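Local coordinates for putative peptide ABC-transport system periplasmic peptide-binding protein (PDB 4OEV) that binds nickel(II) outside the cytoplasm as the solute-binding component of an ABC-type importer, here holding the metal together with oxalate, at residues I9-A21 with D25-L37. Numbering follows the deposited sequence.
With NI (nickel (II) ion), chain C.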
ATOM      1  N   ILE A   9      12.613   7.321  14.048  1.00 46.19           N
ATOM      2  CA  ILE A   9      11.442   7.617  13.220  1.00 43.24           C
ATOM      3  C   ILE A   9      10.270   6.727  13.571  1.00 39.93           C
ATOM      4  O   ILE A   9      10.391   5.511  13.601  1.00 38.71           O
ATOM      5  CB  ILE A   9      11.734   7.429  11.726  1.00 45.35           C
ATOM      6  CG1 ILE A   9      12.984   8.201  11.293  1.00 47.20           C
ATOM      7  CG2 ILE A   9      10.516   7.767  10.869  1.00 44.66           C
ATOM      8  CD1 ILE A   9      13.289   7.984   9.838  1.00 46.44           C
ATOM      9  N   ALA A  10       9.122   7.354  13.814  1.00 39.50           N
ATOM     10  CA  ALA A  10       7.898   6.616  14.038  1.00 39.84           C
ATOM     11  C   ALA A  10       7.320   6.124  12.724  1.00 38.13           C
ATOM     12  O   ALA A  10       7.246   6.864  11.734  1.00 33.52           O
ATOM     13  CB  ALA A  10       6.840   7.512  14.762  1.00 42.52           C
ATOM     14  N   VAL A  11       6.844   4.887  12.742  1.00 39.93           N
ATOM     15  CA  VAL A  11       6.153   4.316  11.587  1.00 38.50           C
ATOM     16  C   VAL A  11       4.886   3.591  12.045  1.00 34.42           C
ATOM     17  O   VAL A  11       4.929   2.828  13.016  1.00 38.02           O
ATOM     18  CB  VAL A  11       7.070   3.361  10.809  1.00 37.69           C
ATOM     19  CG1 VAL A  11       6.263   2.634   9.734  1.00 37.78           C
ATOM     20  CG2 VAL A  11       8.195   4.173  10.157  1.00 33.78           C
ATOM     21  N   GLU A  12       3.774   3.830  11.359  1.00 31.29           N
ATOM     22  CA  GLU A  12       2.463   3.247  11.806  1.00 32.11           C
ATOM     23  C   GLU A  12       2.435   1.695  11.872  1.00 39.83           C
ATOM     24  O   GLU A  12       2.007   1.111  12.891  1.00 36.93           O
ATOM     25  CB  GLU A  12       1.354   3.744  10.912  1.00 32.87           C
ATOM     26  CG  GLU A  12      -0.056   3.249  11.323  1.00 32.53           C
ATOM     27  CD  GLU A  12      -1.071   3.570  10.291  1.00 32.66           C
ATOM     28  OE1 GLU A  12      -0.666   4.167   9.273  1.00 30.24           O
ATOM     29  OE2 GLU A  12      -2.273   3.232  10.475  1.00 34.58           O
ATOM     30  N   ASN A  13       2.945   1.049  10.811  1.00 37.72           N
ATOM     31  CA  ASN A  13       2.875  -0.399  10.645  1.00 37.73           C
ATOM     32  C   ASN A  13       4.243  -1.040  10.786  1.00 37.87           C
ATOM     33  O   ASN A  13       5.253  -0.407  10.493  1.00 34.46           O
ATOM     34  CB  ASN A  13       2.292  -0.731   9.268  1.00 36.16           C
ATOM     35  CG  ASN A  13       0.922  -0.147   9.082  1.00 35.64           C
ATOM     36  OD1 ASN A  13      -0.036  -0.644   9.661  1.00 35.22           O
ATOM     37  ND2 ASN A  13       0.814   0.918   8.281  1.00 30.88           N
ATOM     38  N   GLU A  14       4.262  -2.271  11.269  1.00 38.23           N
ATOM     39  CA  GLU A  14       5.453  -3.057  11.347  1.00 45.62           C
ATOM     40  C   GLU A  14       5.234  -4.306  10.491  1.00 44.09           C
ATOM     41  O   GLU A  14       4.183  -4.469   9.854  1.00 42.49           O
ATOM     42  CB  GLU A  14       5.774  -3.410  12.797  1.00 52.09           C
ATOM     43  CG  GLU A  14       4.647  -4.106  13.530  1.00 56.47           C
ATOM     44  CD  GLU A  14       5.018  -4.494  14.952  1.00 63.16           C
ATOM     45  OE1 GLU A  14       6.200  -4.310  15.336  1.00 65.91           O
ATOM     46  OE2 GLU A  14       4.123  -4.996  15.676  1.00 65.17           O
ATOM     47  N   ILE A  15       6.234  -5.162  10.458  1.00 42.16           N
ATOM     48  CA  ILE A  15       6.113  -6.442   9.761  1.00 40.78           C
ATOM     49  C   ILE A  15       6.774  -7.538  10.594  1.00 42.98           C
ATOM     50  O   ILE A  15       7.852  -7.318  11.186  1.00 44.93           O
ATOM     51  CB  ILE A  15       6.723  -6.359   8.360  1.00 39.81           C
ATOM     52  CG1 ILE A  15       6.567  -7.701   7.619  1.00 39.83           C
ATOM     53  CG2 ILE A  15       8.252  -5.992   8.414  1.00 35.07           C
ATOM     54  CD1 ILE A  15       6.681  -7.528   6.133  1.00 37.40           C
ATOM     55  N   ALA A  16       6.143  -8.710  10.676  1.00 41.80           N
ATOM     56  CA  ALA A  16       6.709  -9.786  11.499  1.00 43.86           C
ATOM     57  C   ALA A  16       7.886 -10.499  10.844  1.00 43.11           C
ATOM     58  O   ALA A  16       8.639 -11.184  11.525  1.00 45.98           O
ATOM     59  CB  ALA A  16       5.653 -10.813  11.856  1.00 44.91           C
ATOM     60  N   ARG A  17       8.028 -10.397   9.530  1.00 41.12           N
ATOM     61  CA  ARG A  17       9.160 -11.076   8.859  1.00 43.23           C
ATOM     62  C   ARG A  17       9.845 -10.044   7.981  1.00 43.52           C
ATOM     63  O   ARG A  17       9.241  -9.523   7.028  1.00 40.49           O
ATOM     64  CB  ARG A  17       8.671 -12.281   8.037  1.00 44.49           C
ATOM     65  CG  ARG A  17       8.136 -13.432   8.857  1.00 46.48           C
ATOM     66  CD  ARG A  17       7.566 -14.537   7.957  1.00 45.92           C
ATOM     67  NE  ARG A  17       6.270 -14.177   7.398  1.00 41.78           N
ATOM     68  CZ  ARG A  17       5.539 -14.969   6.617  1.00 39.78           C
ATOM     69  NH1 ARG A  17       5.959 -16.179   6.263  1.00 37.80           N
ATOM     70  NH2 ARG A  17       4.373 -14.554   6.179  1.00 35.02           N
ATOM     71  N   ILE A  18      11.058  -9.641   8.361  1.00 47.07           N
ATOM     72  CA  ILE A  18      11.743  -8.622   7.592  1.00 45.65           C
ATOM     73  C   ILE A  18      12.418  -9.309   6.427  1.00 45.82           C
ATOM     74  O   ILE A  18      13.631  -9.525   6.414  1.00 48.68           O
ATOM     75  CB  ILE A  18      12.748  -7.801   8.445  1.00 47.18           C
ATOM     76  CG1 ILE A  18      12.012  -7.128   9.627  1.00 46.14           C
ATOM     77  CG2 ILE A  18      13.389  -6.703   7.585  1.00 45.14           C
ATOM     78  CD1 ILE A  18      12.955  -6.456  10.661  1.00 54.73           C
ATOM     79  N   ASN A  19      11.607  -9.602   5.426  1.00 46.76           N
ATOM     80  CA  ASN A  19      12.015 -10.428   4.302  1.00 46.09           C
ATOM     81  C   ASN A  19      11.199  -9.973   3.108  1.00 43.11           C
ATOM     82  O   ASN A  19       9.969  -9.994   3.162  1.00 39.20           O
ATOM     83  CB  ASN A  19      11.775 -11.893   4.653  1.00 44.94           C
ATOM     84  CG  ASN A  19      12.105 -12.841   3.538  1.00 44.19           C
ATOM     85  OD1 ASN A  19      12.145 -12.488   2.361  1.00 45.28           O
ATOM     86  ND2 ASN A  19      12.368 -14.067   3.912  1.00 43.40           N
ATOM     87  N   PRO A  20      11.880  -9.497   2.058  1.00 41.85           N
ATOM     88  CA  PRO A  20      11.218  -9.027   0.833  1.00 39.32           C
ATOM     89  C   PRO A  20      10.104  -9.981   0.311  1.00 42.67           C
ATOM     90  O   PRO A  20       9.116  -9.490  -0.216  1.00 40.14           O
ATOM     91  CB  PRO A  20      12.376  -8.933  -0.168  1.00 41.67           C
ATOM     92  CG  PRO A  20      13.586  -8.720   0.684  1.00 45.61           C
ATOM     93  CD  PRO A  20      13.329  -9.223   2.056  1.00 43.84           C
ATOM     94  N   ALA A  21      10.257 -11.300   0.481  1.00 42.33           N
ATOM     95  CA  ALA A  21       9.253 -12.240  -0.026  1.00 41.16           C
ATOM     96  C   ALA A  21       7.878 -12.057   0.636  1.00 40.03           C
ATOM     97  O   ALA A  21       6.868 -12.515   0.069  1.00 36.14           O
ATOM     98  CB  ALA A  21       9.712 -13.654   0.161  1.00 41.71           C
ATOM     99  N   ASP A  25       3.796  -3.980   1.428  1.00 34.60           N
ATOM    100  CA  ASP A  25       3.837  -2.532   1.153  1.00 36.52           C
ATOM    101  C   ASP A  25       3.357  -1.733   2.373  1.00 34.45           C
ATOM    102  O   ASP A  25       2.874  -0.608   2.221  1.00 31.69           O
ATOM    103  CB  ASP A  25       2.993  -2.117  -0.066  1.00 37.51           C
ATOM    104  CG  ASP A  25       3.542  -2.621  -1.392  1.00 43.37           C
ATOM    105  OD1 ASP A  25       4.678  -3.128  -1.422  1.00 48.98           O
ATOM    106  OD2 ASP A  25       2.844  -2.486  -2.433  1.00 41.05           O
ATOM    107  N   HIS A  26       3.498  -2.291   3.577  1.00 36.29           N
ATOM    108  CA  HIS A  26       3.091  -1.540   4.769  1.00 35.23           C
ATOM    109  C   HIS A  26       4.241  -1.091   5.666  1.00 37.01           C
ATOM    110  O   HIS A  26       4.041  -0.247   6.523  1.00 36.03           O
ATOM    111  CB  HIS A  26       2.148  -2.355   5.643  1.00 29.72           C
ATOM    112  CG  HIS A  26       0.746  -2.315   5.179  1.00 28.64           C
ATOM    113  ND1 HIS A  26       0.313  -2.983   4.054  1.00 25.93           N
ATOM    114  CD2 HIS A  26      -0.330  -1.634   5.660  1.00 26.80           C
ATOM    115  CE1 HIS A  26      -0.983  -2.738   3.885  1.00 31.16           C
ATOM    116  NE2 HIS A  26      -1.373  -1.914   4.826  1.00 26.86           N
ATOM    117  N   ASP A  27       5.434  -1.627   5.472  1.00 36.50           N
ATOM    118  CA  ASP A  27       6.516  -1.345   6.418  1.00 37.57           C
ATOM    119  C   ASP A  27       7.584  -0.403   5.869  1.00 36.26           C
ATOM    120  O   ASP A  27       7.594  -0.069   4.677  1.00 36.92           O
ATOM    121  CB  ASP A  27       7.171  -2.641   6.851  1.00 37.77           C
ATOM    122  CG  ASP A  27       7.988  -3.251   5.742  1.00 38.97           C
ATOM    123  OD1 ASP A  27       9.159  -2.857   5.634  1.00 40.79           O
ATOM    124  OD2 ASP A  27       7.458  -4.089   4.978  1.00 38.78           O
ATOM    125  N   ALA A  28       8.461   0.055   6.758  1.00 37.82           N
ATOM    126  CA  ALA A  28       9.574   0.913   6.348  1.00 38.13           C
ATOM    127  C   ALA A  28      10.927   0.235   6.574  1.00 41.86           C
ATOM    128  O   ALA A  28      11.970   0.898   6.424  1.00 42.25           O
ATOM    129  CB  ALA A  28       9.534   2.278   7.084  1.00 34.45           C
ATOM    130  N   VAL A  29      10.933  -1.060   6.939  1.00 39.26           N
ATOM    131  CA  VAL A  29      12.180  -1.687   7.359  1.00 40.97           C
ATOM    132  C   VAL A  29      12.826  -2.617   6.308  1.00 40.76           C
ATOM    133  O   VAL A  29      14.059  -2.706   6.254  1.00 41.26           O
ATOM    134  CB  VAL A  29      12.012  -2.481   8.701  1.00 46.08           C
ATOM    135  CG1 VAL A  29      11.806  -1.522   9.844  1.00 44.66           C
ATOM    136  CG2 VAL A  29      10.840  -3.466   8.635  1.00 45.23           C
ATOM    137  N   ILE A  30      12.021  -3.276   5.466  1.00 37.85           N
ATOM    138  CA  ILE A  30      12.586  -4.138   4.433  1.00 38.61           C
ATOM    139  C   ILE A  30      13.429  -3.266   3.494  1.00 44.43           C
ATOM    140  O   ILE A  30      14.519  -3.674   3.086  1.00 44.99           O
ATOM    141  CB  ILE A  30      11.506  -4.937   3.634  1.00 37.47           C
ATOM    142  CG1 ILE A  30      10.800  -5.893   4.598  1.00 41.39           C
ATOM    143  CG2 ILE A  30      12.189  -5.713   2.429  1.00 38.44           C
ATOM    144  CD1 ILE A  30       9.664  -6.767   4.003  1.00 39.05           C
ATOM    145  N   ASN A  31      12.962  -2.061   3.170  1.00 42.57           N
ATOM    146  CA  ASN A  31      13.758  -1.185   2.287  1.00 44.83           C
ATOM    147  C   ASN A  31      14.997  -0.551   2.946  1.00 43.08           C
ATOM    148  O   ASN A  31      15.774   0.127   2.271  1.00 42.24           O
ATOM    149  CB  ASN A  31      12.863  -0.078   1.718  1.00 51.78           C
ATOM    150  CG  ASN A  31      11.997  -0.564   0.568  1.00 54.68           C
ATOM    151  OD1 ASN A  31      10.837  -0.947   0.769  1.00 58.68           O
ATOM    152  ND2 ASN A  31      12.545  -0.535  -0.646  1.00 52.37           N
ATOM    153  N   LEU A  32      15.192  -0.761   4.249  1.00 43.29           N
ATOM    154  CA  LEU A  32      16.437  -0.321   4.921  1.00 42.72           C
ATOM    155  C   LEU A  32      17.513  -1.407   4.785  1.00 47.01           C
ATOM    156  O   LEU A  32      18.681  -1.136   4.460  1.00 48.82           O
ATOM    157  CB  LEU A  32      16.182  -0.043   6.391  1.00 42.62           C
ATOM    158  CG  LEU A  32      15.092   0.998   6.656  1.00 42.95           C
ATOM    159  CD1 LEU A  32      14.821   1.123   8.134  1.00 41.12           C
ATOM    160  CD2 LEU A  32      15.542   2.342   6.085  1.00 44.52           C
ATOM    161  N   VAL A  33      17.105  -2.647   5.038  1.00 49.23           N
ATOM    162  CA  VAL A  33      18.019  -3.787   5.024  1.00 49.66           C
ATOM    163  C   VAL A  33      18.293  -4.316   3.612  1.00 50.20           C
ATOM    164  O   VAL A  33      19.405  -4.781   3.298  1.00 51.15           O
ATOM    165  CB  VAL A  33      17.431  -4.907   5.926  1.00 45.40           C
ATOM    166  CG1 VAL A  33      18.299  -6.146   5.945  1.00 47.07           C
ATOM    167  CG2 VAL A  33      17.211  -4.365   7.340  1.00 45.27           C
ATOM    168  N   PHE A  34      17.290  -4.248   2.742  1.00 46.59           N
ATOM    169  CA  PHE A  34      17.431  -4.865   1.415  1.00 47.88           C
ATOM    170  C   PHE A  34      17.440  -3.830   0.313  1.00 49.17           C
ATOM    171  O   PHE A  34      17.017  -2.678   0.525  1.00 48.77           O
ATOM    172  CB  PHE A  34      16.300  -5.861   1.170  1.00 44.56           C
ATOM    173  CG  PHE A  34      16.280  -6.983   2.155  1.00 44.34           C
ATOM    174  CD1 PHE A  34      16.983  -8.155   1.895  1.00 45.50           C
ATOM    175  CD2 PHE A  34      15.595  -6.861   3.351  1.00 43.22           C
ATOM    176  CE1 PHE A  34      16.986  -9.195   2.820  1.00 54.58           C
ATOM    177  CE2 PHE A  34      15.584  -7.889   4.284  1.00 43.77           C
ATOM    178  CZ  PHE A  34      16.274  -9.074   4.010  1.00 45.21           C
ATOM    179  N   SER A  35      17.960  -4.221  -0.845  1.00 45.37           N
ATOM    180  CA  SER A  35      17.828  -3.391  -2.023  1.00 47.38           C
ATOM    181  C   SER A  35      17.580  -4.285  -3.198  1.00 47.83           C
ATOM    182  O   SER A  35      17.984  -5.460  -3.182  1.00 49.45           O
ATOM    183  CB  SER A  35      19.069  -2.520  -2.233  1.00 48.26           C
ATOM    184  OG  SER A  35      20.195  -3.349  -2.407  1.00 48.40           O
ATOM    185  N   GLY A  36      16.967  -3.711  -4.235  1.00 44.91           N
ATOM    186  CA  GLY A  36      16.523  -4.453  -5.394  1.00 44.23           C
ATOM    187  C   GLY A  36      17.351  -4.117  -6.612  1.00 48.39           C
ATOM    188  O   GLY A  36      18.316  -3.330  -6.530  1.00 46.63           O
ATOM    189  N   LEU A  37      16.996  -4.741  -7.732  1.00 45.63           N
ATOM    190  CA  LEU A  37      17.655  -4.492  -9.001  1.00 48.56           C
ATOM    191  C   LEU A  37      17.397  -3.089  -9.493  1.00 49.16           C
ATOM    192  O   LEU A  37      18.244  -2.505 -10.178  1.00 49.23           O
ATOM    193  CB  LEU A  37      17.193  -5.497 -10.062  1.00 49.49           C
ATOM    194  CG  LEU A  37      17.480  -6.941  -9.701  1.00 49.68           C
ATOM    195  CD1 LEU A  37      17.061  -7.891 -10.851  1.00 48.04           C
ATOM    196  CD2 LEU A  37      18.988  -7.080  -9.361  1.00 49.67           C
TER
HETATM  197 NI    NI C 501      -3.224  -0.687   4.974  1.00 27.31          NI
HETATM  198  O   HOH W   1       7.961  -0.639   9.283  1.00 31.07           O
HETATM  199  O   HOH W   2       3.310   2.090   7.976  1.00 31.21           O
HETATM  200  O   HOH W   3      -3.205  -1.761   6.628  1.00 17.81           O
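P20 brings its CD–CG edge over one face of the F34 ring, CD 3.4 Å from the ring centroid and 8° off the normal, a CH-pi contact; V33 CG1 covers the opposite face toward the rim. I30 CG2 packs against P20 CD at 3.7 Å, while I30 CD1 comes 3.3 Å from N19 O. I18 slides past I30 in the opposite direction and sets CG1 against V29 CG2. That same methyl, in the crowded position between the backbone N and carbonyl carbon of V29, also meets I15 CG2 at 3.6 Å. I15 CD1 touches both I30 CD1 and D27 OD2, each at 3.7 Å. D27 OD1 takes two backbone N-H groups: V29 N closes an Asx turn and I30 N, at 2.9 Å and nearly straight, the wider Asx motif before helix 30-33. No hydrogen bond joins 9-21 to 25-37; instead one water links N13 O to A28 N, and another links N13 N and ND2 to H26 O. The N13 amide stands 86° from the H26 imidazole, at its edge. H26 ND1 is hydrogen-bonded to E24 O, and NE2 binds nickel at 2.2 Å with H480, H481 and a water, beside the bound oxalate that H26 also touches: this protein's three-histidine nickel site.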